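Local coordinates for GXWXG domain-containing protein (Thermomonospora curvata, PDB 4MVE) that is of unknown function and belongs to the GXWXG and DUF4334 families, folding as a small single-chain domain around a curled antiparallel beta sheet, at residues K115-R123 / V131-Q139; F69-L78 / S89-R99. All coordinates share one frame; numbering follows the deposited sequence.

Contacts 1 and 2 lie on the same curled antiparallel sheet, their centres about 13 Å apart. Contact 1 pairs two neighbouring strands along their length and is the more central, its middle about 9 Å from the centre of the chain against about 12 Å for contact 2; both are partly buried. The chemistry of contact 1 is mainly regular backbone bonding with one histidine-aspartate hydrogen bond, the histidine buried and the aspartate nearer the surface. Contact 2 joins strands that meet at a single bridge, so side-chain charges, a water and aliphatic packing do more of the work. The two touch where the ring of Phe122 packs on Phe69, and Gln116 NE2 probably bonds to Leu93 O.

Contact 1: residues K115-R123 / V131-Q139; sequences KQPIIDHFR and VGAMDAKGQ
Ile119 with Asp135, His121 with Ala133 and Arg123 with Val131 each exchange two backbone N-H...O bonds, tying strand 118-123 to strand 131-136; the shortest runs from Asp135 N to Ile119 O at 2.7 Å. Beyond the strand ends, Lys137 N still reaches Pro117 O (3.0 Å).

Among the side chains, His121 NE2 donates to Asp135 OD2 at 3.1 Å, a nearly straight bond (166°) that uses the anti lone pair of the oxygen. Ring and carboxylate are nearly coplanar, 16° apart, while Ile119 CG2 sits over one ring face. A chi1 of -55°, with CG anti to the carbonyl carbon, lays the ring along the sheet face where NE2 meets the carboxylate. An alanine here is likely to leave Asp135 OD2 without this donor and open a gap where the imidazole lay against Ile119 CG2.

The other face is mostly apolar, although the buried Asp120 shares it, its OD1 beside Met134 CG and OD2 in a long, weak ion pair with Lys67. Ile118 splits its branches, CG2 meeting CG of Met134 (a selenomethionine) at 3.6 Å and CG1 meeting Ala136 CB at 3.9 Å; the small alanine leaves room. Gly132 suits its place because a side chain would press on the ring of Phe122, whose CD1 lies 3.9 Å from Gly132 CA. Phe122 also packs on Phe145 and Leu147, whereas Tyr29 of helix 22-29 covers Val131 and Ala133 on the opposite face. Alternating hydrogen-bonded and non-hydrogen-bonded pairs between strands joined by a short connection are those of an antiparallel beta hairpin, here part of the curled sheet.

Contact 2: residues F69-L78 / S89-R99; sequences FIDRDHVEPL and SYEKLGLARLR
Asp73 OD1 is gripped end-on by Arg99, whose NH1 and NH2 each lie 3.0 Å from it in a salt bridge. This salt bridge lies near the one antiparallel bridge of the contact, Val75 with Ala96, which links strand 74-81 to strand 96-103 and so completes the circuit of strands, consistent with a closed, barrel-like sheet. Val75 N donates to Ala96 O at 3.1 Å, and the return bond is weak, as suits segments 74-78 and 96-99, whose directions differ by 118°. Next along, Leu98 N gives a short bond to Arg72 O.

The extended chain of Arg72, with CG anti to the backbone N (chi1 -176°), lays its guanidinium flat on that of Arg99, centres 3.9 Å apart and planes 8° from parallel. Asp73 probably eases the like charges, and Arg99 NH1 is also held by Leu98 O.

Leu98 supplies the apolar core: its CD1 lies 3.7 Å from Phe69 CD1, and CG leans on Val75 CG2. Farther on, the buried Leu78 CD1 packs against CD1 of Leu93, which covers it from the Glu91-Gly94 turn. Nearby a water accepts from Leu78 N, lies 2.8 Å from Ser89 OG and donates to Tyr90 O.

Contact 1: residues K115-R123 / V131-Q139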
loop_
_atom_site.group_PDB
_atom_site.type_symbol
_atom_site.label_atom_id
_atom_site.label_comp_id
_atom_site.label_asym_id
_atom_site.label_seq_id
_atom_site.Cartn_x
_atom_site.Cartn_y
_atom_site.Cartn_z
ATOM N N LYS A 115 -7.241 -5.296 -13.574
ATOM C CA LYS A 115 -6.909 -6.410 -14.465
ATOM C C LYS A 115 -6.056 -7.476 -13.810
ATOM O O LYS A 115 -5.529 -8.331 -14.514
ATOM C CB LYS A 115 -6.191 -5.854 -15.720
ATOM C CG LYS A 115 -7.026 -4.883 -16.542
ATOM C CD LYS A 115 -7.540 -5.536 -17.802
ATOM C CE LYS A 115 -9.011 -5.287 -18.058
ATOM N NZ LYS A 115 -9.550 -6.218 -19.092
ATOM N N GLN A 116 -5.929 -7.444 -12.482
ATOM C CA GLN A 116 -5.086 -8.369 -11.706
ATOM C C GLN A 116 -5.817 -8.787 -10.459
ATOM O O GLN A 116 -6.483 -7.941 -9.868
ATOM C CB GLN A 116 -3.740 -7.688 -11.308
ATOM C CG GLN A 116 -2.976 -6.997 -12.450
ATOM C CD GLN A 116 -2.574 -7.929 -13.566
ATOM O OE1 GLN A 116 -2.444 -9.142 -13.390
ATOM N NE2 GLN A 116 -2.423 -7.380 -14.755
ATOM N N PRO A 117 -5.713 -10.064 -10.019
ATOM C CA PRO A 117 -6.486 -10.487 -8.830
ATOM C C PRO A 117 -5.756 -10.048 -7.556
ATOM O O PRO A 117 -5.284 -10.884 -6.801
ATOM C CB PRO A 117 -6.547 -12.017 -8.992
ATOM C CG PRO A 117 -5.268 -12.361 -9.734
ATOM C CD PRO A 117 -4.996 -11.209 -10.647
ATOM N N ILE A 118 -5.627 -8.729 -7.353
ATOM C CA ILE A 118 -4.886 -8.145 -6.229
ATOM C C ILE A 118 -5.712 -7.076 -5.544
ATOM O O ILE A 118 -6.201 -6.145 -6.205
ATOM C CB ILE A 118 -3.525 -7.539 -6.722
ATOM C CG1 ILE A 118 -2.642 -8.586 -7.449
ATOM C CG2 ILE A 118 -2.753 -6.903 -5.559
ATOM C CD1 ILE A 118 -1.540 -8.025 -8.367
ATOM N N ILE A 119 -5.844 -7.194 -4.211
ATOM C CA ILE A 119 -6.528 -6.175 -3.410
ATOM C C ILE A 119 -5.572 -5.692 -2.323
ATOM O O ILE A 119 -5.005 -6.538 -1.641
ATOM C CB ILE A 119 -7.835 -6.726 -2.782
ATOM C CG1 ILE A 119 -8.848 -7.142 -3.849
ATOM C CG2 ILE A 119 -8.459 -5.698 -1.795
ATOM C CD1 ILE A 119 -9.904 -8.134 -3.251
ATOM N N ASP A 120 -5.432 -4.361 -2.120
ATOM C CA ASP A 120 -4.614 -3.773 -1.042
ATOM C C ASP A 120 -5.538 -3.164 0.001
ATOM O O ASP A 120 -6.184 -2.147 -0.282
ATOM C CB ASP A 120 -3.628 -2.712 -1.556
ATOM C CG ASP A 120 -2.730 -3.149 -2.705
ATOM O OD1 ASP A 120 -2.305 -4.330 -2.719
ATOM O OD2 ASP A 120 -2.395 -2.297 -3.542
ATOM N N HIS A 121 -5.603 -3.784 1.191
ATOM C CA HIS A 121 -6.458 -3.382 2.336
ATOM C C HIS A 121 -5.714 -2.355 3.171
ATOM O O HIS A 121 -4.614 -2.639 3.643
ATOM C CB HIS A 121 -6.836 -4.604 3.177
ATOM C CG HIS A 121 -7.488 -5.694 2.389
ATOM N ND1 HIS A 121 -8.886 -5.845 2.358
ATOM C CD2 HIS A 121 -6.925 -6.686 1.652
ATOM C CE1 HIS A 121 -9.109 -6.915 1.621
ATOM N NE2 HIS A 121 -7.957 -7.472 1.196
ATOM N N PHE A 122 -6.253 -1.132 3.270
ATOM C CA PHE A 122 -5.567 -0.037 3.968
ATOM C C PHE A 122 -6.045 0.170 5.400
ATOM O O PHE A 122 -7.246 0.175 5.668
ATOM C CB PHE A 122 -5.744 1.268 3.190
ATOM C CG PHE A 122 -5.183 1.213 1.801
ATOM C CD1 PHE A 122 -3.830 0.960 1.590
ATOM C CD2 PHE A 122 -6.007 1.377 0.693
ATOM C CE1 PHE A 122 -3.314 0.884 0.294
ATOM C CE2 PHE A 122 -5.496 1.278 -0.591
ATOM C CZ PHE A 122 -4.147 1.056 -0.785
ATOM N N ARG A 123 -5.102 0.400 6.313
ATOM C CA ARG A 123 -5.432 0.758 7.694
ATOM C C ARG A 123 -4.644 2.003 8.049
ATOM O O ARG A 123 -3.534 2.166 7.581
ATOM C CB ARG A 123 -5.130 -0.389 8.682
ATOM C CG ARG A 123 -5.855 -1.692 8.428
ATOM C CD ARG A 123 -7.246 -1.834 9.015
ATOM N NE ARG A 123 -7.798 -3.138 8.618
ATOM C CZ ARG A 123 -7.687 -4.254 9.335
ATOM N NH1 ARG A 123 -7.104 -4.230 10.529
ATOM N NH2 ARG A 123 -8.178 -5.396 8.873
ATOM N N VAL A 131 -0.877 1.472 6.330
ATOM C CA VAL A 131 -0.189 0.226 6.016
ATOM C C VAL A 131 -1.107 -0.436 4.989
ATOM O O VAL A 131 -2.311 -0.391 5.173
ATOM C CB VAL A 131 0.111 -0.672 7.257
ATOM C CG1 VAL A 131 0.482 -2.096 6.837
ATOM C CG2 VAL A 131 1.251 -0.085 8.096
ATOM N N GLY A 132 -0.557 -1.015 3.926
ATOM C CA GLY A 132 -1.382 -1.701 2.935
ATOM C C GLY A 132 -1.133 -3.180 3.075
ATOM O O GLY A 132 0.025 -3.587 3.199
ATOM N N ALA A 133 -2.218 -3.994 3.048
ATOM C CA ALA A 133 -2.177 -5.449 3.131
ATOM C C ALA A 133 -2.547 -6.029 1.767
ATOM O O ALA A 133 -3.707 -5.969 1.356
ATOM C CB ALA A 133 -3.133 -5.950 4.207
HETATM N N MSE A 134 -1.538 -6.512 1.026
HETATM C CA MSE A 134 -1.761 -7.034 -0.302
HETATM C C MSE A 134 -2.329 -8.462 -0.230
HETATM O O MSE A 134 -1.695 -9.358 0.352
HETATM C CB MSE A 134 -0.460 -7.014 -1.138
HETATM C CG MSE A 134 -0.748 -7.393 -2.579
HETATM SE SE MSE A 134 0.853 -7.817 -3.561
HETATM C CE MSE A 134 1.232 -9.570 -2.676
ATOM N N ASP A 135 -3.512 -8.644 -0.828
ATOM C CA ASP A 135 -4.293 -9.893 -0.903
ATOM C C ASP A 135 -4.355 -10.306 -2.391
ATOM O O ASP A 135 -5.248 -9.877 -3.127
ATOM C CB ASP A 135 -5.693 -9.609 -0.270
ATOM C CG ASP A 135 -6.819 -10.613 -0.474
ATOM O OD1 ASP A 135 -6.532 -11.771 -0.909
ATOM O OD2 ASP A 135 -7.986 -10.260 -0.166
ATOM N N ALA A 136 -3.341 -11.065 -2.841
ATOM C CA ALA A 136 -3.177 -11.505 -4.237
ATOM C C ALA A 136 -3.464 -13.000 -4.379
ATOM O O ALA A 136 -2.852 -13.833 -3.682
ATOM C CB ALA A 136 -1.758 -11.208 -4.736
ATOM N N LYS A 137 -4.356 -13.334 -5.325
ATOM C CA LYS A 137 -4.756 -14.695 -5.617
ATOM C C LYS A 137 -3.576 -15.655 -5.655
ATOM O O LYS A 137 -2.598 -15.432 -6.388
ATOM C CB LYS A 137 -5.517 -14.783 -6.927
ATOM C CG LYS A 137 -5.935 -16.204 -7.251
ATOM C CD LYS A 137 -6.848 -16.238 -8.429
ATOM C CE LYS A 137 -8.257 -16.404 -7.954
ATOM N NZ LYS A 137 -9.117 -17.004 -9.020
ATOM N N GLY A 138 -3.706 -16.705 -4.849
ATOM C CA GLY A 138 -2.713 -17.753 -4.764
ATOM C C GLY A 138 -1.682 -17.563 -3.681
ATOM O O GLY A 138 -1.278 -18.563 -3.065
ATOM N N GLN A 139 -1.214 -16.283 -3.459
ATOM C CA GLN A 139 -0.181 -15.961 -2.460
ATOM C C GLN A 139 -0.499 -16.645 -1.151
ATOM O O GLN A 139 -1.609 -16.501 -0.636
ATOM C CB GLN A 139 -0.001 -14.460 -2.244
ATOM C CG GLN A 139 0.780 -13.748 -3.350
ATOM C CD GLN A 139 2.283 -13.913 -3.288
ATOM O OE1 GLN A 139 2.851 -14.587 -2.413
ATOM N NE2 GLN A 139 2.966 -13.279 -4.231
#

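Contact 2: residues F69-L78 / S89-R99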
loop_
_atom_site.group_PDB
_atom_site.type_symbol
_atom_site.label_atom_id
_atom_site.label_comp_id
_atom_site.label_asym_id
_atom_site.label_seq_id
_atom_site.Cartn_x
_atom_site.Cartn_y
_atom_site.Cartn_z
ATOM N N PHE A 69 -4.464 8.229 -6.042
ATOM C CA PHE A 69 -5.895 7.924 -5.970
ATOM C C PHE A 69 -6.659 9.173 -6.502
ATOM O O PHE A 69 -6.723 10.174 -5.785
ATOM C CB PHE A 69 -6.292 7.537 -4.524
ATOM C CG PHE A 69 -5.445 6.418 -3.939
ATOM C CD1 PHE A 69 -5.892 5.091 -3.969
ATOM C CD2 PHE A 69 -4.211 6.690 -3.343
ATOM C CE1 PHE A 69 -5.096 4.058 -3.454
ATOM C CE2 PHE A 69 -3.420 5.658 -2.830
ATOM C CZ PHE A 69 -3.861 4.349 -2.903
ATOM N N ILE A 70 -7.154 9.153 -7.765
ATOM C CA ILE A 70 -7.847 10.344 -8.334
ATOM C C ILE A 70 -9.224 10.469 -7.695
ATOM O O ILE A 70 -9.556 11.508 -7.132
ATOM C CB ILE A 70 -7.974 10.436 -9.903
ATOM C CG1 ILE A 70 -6.832 9.777 -10.761
ATOM C CG2 ILE A 70 -8.402 11.807 -10.400
ATOM C CD1 ILE A 70 -5.516 10.155 -10.553
ATOM N N ASP A 71 -10.028 9.419 -7.836
ATOM C CA ASP A 71 -11.373 9.284 -7.295
ATOM C C ASP A 71 -11.577 7.782 -6.994
ATOM O O ASP A 71 -10.679 6.966 -7.283
ATOM C CB ASP A 71 -12.436 9.860 -8.260
ATOM C CG ASP A 71 -12.421 9.318 -9.692
ATOM O OD1 ASP A 71 -12.498 8.074 -9.866
ATOM O OD2 ASP A 71 -12.452 10.142 -10.638
ATOM N N ARG A 72 -12.737 7.430 -6.413
ATOM C CA ARG A 72 -13.117 6.053 -6.043
ATOM C C ARG A 72 -12.972 5.065 -7.222
ATOM O O ARG A 72 -12.793 3.866 -7.009
ATOM C CB ARG A 72 -14.587 6.088 -5.560
ATOM C CG ARG A 72 -15.192 4.790 -5.039
ATOM C CD ARG A 72 -16.660 5.021 -4.701
ATOM N NE ARG A 72 -17.382 3.776 -4.422
ATOM C CZ ARG A 72 -18.141 3.132 -5.307
ATOM N NH1 ARG A 72 -18.785 2.025 -4.956
ATOM N NH2 ARG A 72 -18.267 3.593 -6.547
ATOM N N ASP A 73 -13.067 5.570 -8.458
ATOM C CA ASP A 73 -13.063 4.729 -9.631
ATOM C C ASP A 73 -11.800 4.832 -10.434
ATOM O O ASP A 73 -11.623 4.041 -11.363
ATOM C CB ASP A 73 -14.261 5.072 -10.502
ATOM C CG ASP A 73 -15.563 4.518 -9.941
ATOM O OD1 ASP A 73 -15.585 3.312 -9.545
ATOM O OD2 ASP A 73 -16.563 5.271 -9.916
ATOM N N HIS A 74 -10.914 5.778 -10.104
ATOM C CA HIS A 74 -9.708 5.972 -10.910
ATOM C C HIS A 74 -8.460 6.145 -10.045
ATOM O O HIS A 74 -8.225 7.204 -9.469
ATOM C CB HIS A 74 -9.904 7.167 -11.862
ATOM C CG HIS A 74 -11.071 7.011 -12.799
ATOM N ND1 HIS A 74 -12.258 7.714 -12.605
ATOM C CD2 HIS A 74 -11.197 6.252 -13.914
ATOM C CE1 HIS A 74 -13.039 7.392 -13.622
ATOM N NE2 HIS A 74 -12.456 6.500 -14.423
ATOM N N VAL A 75 -7.656 5.076 -9.974
ATOM C CA VAL A 75 -6.415 4.972 -9.212
ATOM C C VAL A 75 -5.242 4.567 -10.126
ATOM O O VAL A 75 -5.364 3.620 -10.913
ATOM C CB VAL A 75 -6.598 3.925 -8.070
ATOM C CG1 VAL A 75 -5.327 3.763 -7.228
ATOM C CG2 VAL A 75 -7.785 4.289 -7.167
ATOM N N GLU A 76 -4.091 5.219 -9.956
ATOM C CA GLU A 76 -2.859 4.819 -10.631
ATOM C C GLU A 76 -2.081 4.002 -9.608
ATOM O O GLU A 76 -1.576 4.561 -8.644
ATOM C CB GLU A 76 -2.073 6.016 -11.195
ATOM C CG GLU A 76 -2.912 6.842 -12.172
ATOM C CD GLU A 76 -2.332 8.205 -12.501
ATOM O OE1 GLU A 76 -1.610 8.760 -11.643
ATOM O OE2 GLU A 76 -2.632 8.740 -13.592
ATOM N N PRO A 77 -2.060 2.655 -9.730
ATOM C CA PRO A 77 -1.414 1.846 -8.684
ATOM C C PRO A 77 0.106 1.816 -8.716
ATOM O O PRO A 77 0.726 1.494 -7.693
ATOM C CB PRO A 77 -1.971 0.442 -8.929
ATOM C CG PRO A 77 -2.299 0.411 -10.384
ATOM C CD PRO A 77 -2.663 1.814 -10.791
ATOM N N LEU A 78 0.712 2.087 -9.872
ATOM C CA LEU A 78 2.171 1.941 -10.012
ATOM C C LEU A 78 2.859 3.135 -10.584
ATOM O O LEU A 78 3.315 3.108 -11.733
ATOM C CB LEU A 78 2.507 0.709 -10.880
ATOM C CG LEU A 78 1.930 -0.629 -10.382
ATOM C CD1 LEU A 78 2.017 -1.665 -11.469
ATOM C CD2 LEU A 78 2.691 -1.123 -9.122
ATOM N N SER A 89 3.078 7.207 -14.456
ATOM C CA SER A 89 2.172 6.126 -14.167
ATOM C C SER A 89 2.405 4.942 -15.107
ATOM O O SER A 89 2.149 5.055 -16.309
ATOM C CB SER A 89 0.736 6.619 -14.289
ATOM O OG SER A 89 -0.114 5.512 -14.105
ATOM N N TYR A 90 2.913 3.812 -14.556
ATOM C CA TYR A 90 3.118 2.559 -15.299
ATOM C C TYR A 90 1.759 1.893 -15.454
ATOM O O TYR A 90 1.090 1.638 -14.449
ATOM C CB TYR A 90 4.123 1.641 -14.589
ATOM C CG TYR A 90 4.486 0.422 -15.410
ATOM C CD1 TYR A 90 5.050 0.551 -16.679
ATOM C CD2 TYR A 90 4.280 -0.861 -14.916
ATOM C CE1 TYR A 90 5.323 -0.570 -17.466
ATOM C CE2 TYR A 90 4.588 -1.992 -15.679
ATOM C CZ TYR A 90 5.109 -1.841 -16.951
ATOM O OH TYR A 90 5.429 -2.956 -17.680
ATOM N N GLU A 91 1.296 1.696 -16.698
ATOM C CA GLU A 91 -0.083 1.212 -16.872
ATOM C C GLU A 91 -0.212 -0.151 -17.544
ATOM O O GLU A 91 -1.342 -0.566 -17.821
ATOM C CB GLU A 91 -0.909 2.257 -17.659
ATOM C CG GLU A 91 -0.831 3.626 -17.002
ATOM C CD GLU A 91 -1.845 4.691 -17.360
ATOM O OE1 GLU A 91 -2.246 4.762 -18.545
ATOM O OE2 GLU A 91 -2.163 5.515 -16.467
ATOM N N LYS A 92 0.904 -0.881 -17.706
ATOM C CA LYS A 92 0.884 -2.162 -18.405
ATOM C C LYS A 92 0.170 -3.269 -17.589
ATOM O O LYS A 92 -0.316 -4.231 -18.191
ATOM C CB LYS A 92 2.323 -2.575 -18.816
ATOM C CG LYS A 92 2.526 -4.028 -19.264
ATOM C CD LYS A 92 2.106 -4.257 -20.712
ATOM C CE LYS A 92 1.525 -5.625 -20.950
ATOM N NZ LYS A 92 1.418 -5.903 -22.407
ATOM N N LEU A 93 0.067 -3.120 -16.267
ATOM C CA LEU A 93 -0.650 -4.111 -15.439
ATOM C C LEU A 93 -2.123 -3.707 -15.265
ATOM O O LEU A 93 -2.878 -4.380 -14.557
ATOM C CB LEU A 93 0.019 -4.280 -14.054
ATOM C CG LEU A 93 1.283 -5.142 -14.042
ATOM C CD1 LEU A 93 2.499 -4.303 -14.294
ATOM C CD2 LEU A 93 1.481 -5.769 -12.683
ATOM N N GLY A 94 -2.492 -2.583 -15.864
ATOM C CA GLY A 94 -3.846 -2.053 -15.775
ATOM C C GLY A 94 -3.942 -1.036 -14.650
ATOM O O GLY A 94 -2.984 -0.831 -13.884
ATOM N N LEU A 95 -5.111 -0.401 -14.539
ATOM C CA LEU A 95 -5.331 0.614 -13.534
ATOM C C LEU A 95 -6.058 0.000 -12.328
ATOM O O LEU A 95 -5.927 -1.211 -12.096
ATOM C CB LEU A 95 -6.046 1.862 -14.132
ATOM C CG LEU A 95 -5.161 2.668 -15.115
ATOM C CD1 LEU A 95 -5.960 3.689 -15.871
ATOM C CD2 LEU A 95 -4.004 3.372 -14.398
ATOM N N ALA A 96 -6.715 0.834 -11.496
ATOM C CA ALA A 96 -7.331 0.327 -10.290
ATOM C C ALA A 96 -8.448 1.253 -9.805
ATOM O O ALA A 96 -8.754 2.259 -10.441
ATOM C CB ALA A 96 -6.272 0.149 -9.205
ATOM N N ARG A 97 -9.109 0.851 -8.728
ATOM C CA ARG A 97 -10.197 1.604 -8.126
ATOM C C ARG A 97 -10.287 1.263 -6.636
ATOM O O ARG A 97 -9.588 0.355 -6.156
ATOM C CB ARG A 97 -11.525 1.372 -8.875
ATOM C CG ARG A 97 -12.060 -0.023 -8.761
ATOM C CD ARG A 97 -12.855 -0.467 -9.999
ATOM N NE ARG A 97 -13.263 -1.866 -9.818
ATOM C CZ ARG A 97 -12.433 -2.914 -9.804
ATOM N NH1 ARG A 97 -11.126 -2.746 -10.020
ATOM N NH2 ARG A 97 -12.903 -4.137 -9.602
ATOM N N LEU A 98 -11.082 2.035 -5.907
ATOM C CA LEU A 98 -11.251 1.862 -4.462
ATOM C C LEU A 98 -12.641 1.398 -4.111
ATOM O O LEU A 98 -13.633 1.900 -4.661
ATOM C CB LEU A 98 -11.005 3.183 -3.730
ATOM C CG LEU A 98 -9.549 3.704 -3.671
ATOM C CD1 LEU A 98 -9.536 5.200 -3.370
ATOM C CD2 LEU A 98 -8.737 2.961 -2.607
ATOM N N ARG A 99 -12.705 0.434 -3.197
ATOM C CA ARG A 99 -13.973 -0.086 -2.651
ATOM C C ARG A 99 -13.775 -0.369 -1.164
ATOM O O ARG A 99 -12.622 -0.365 -0.689
ATOM C CB ARG A 99 -14.417 -1.362 -3.383
ATOM C CG ARG A 99 -14.721 -1.201 -4.893
ATOM C CD ARG A 99 -15.941 -0.276 -5.091
ATOM N NE ARG A 99 -16.427 -0.231 -6.467
ATOM C CZ ARG A 99 -16.058 0.664 -7.381
ATOM N NH1 ARG A 99 -15.102 1.545 -7.113
ATOM N NH2 ARG A 99 -16.601 0.647 -8.589
HETATM O O HOH W 1 -0.052 3.316 -12.373
#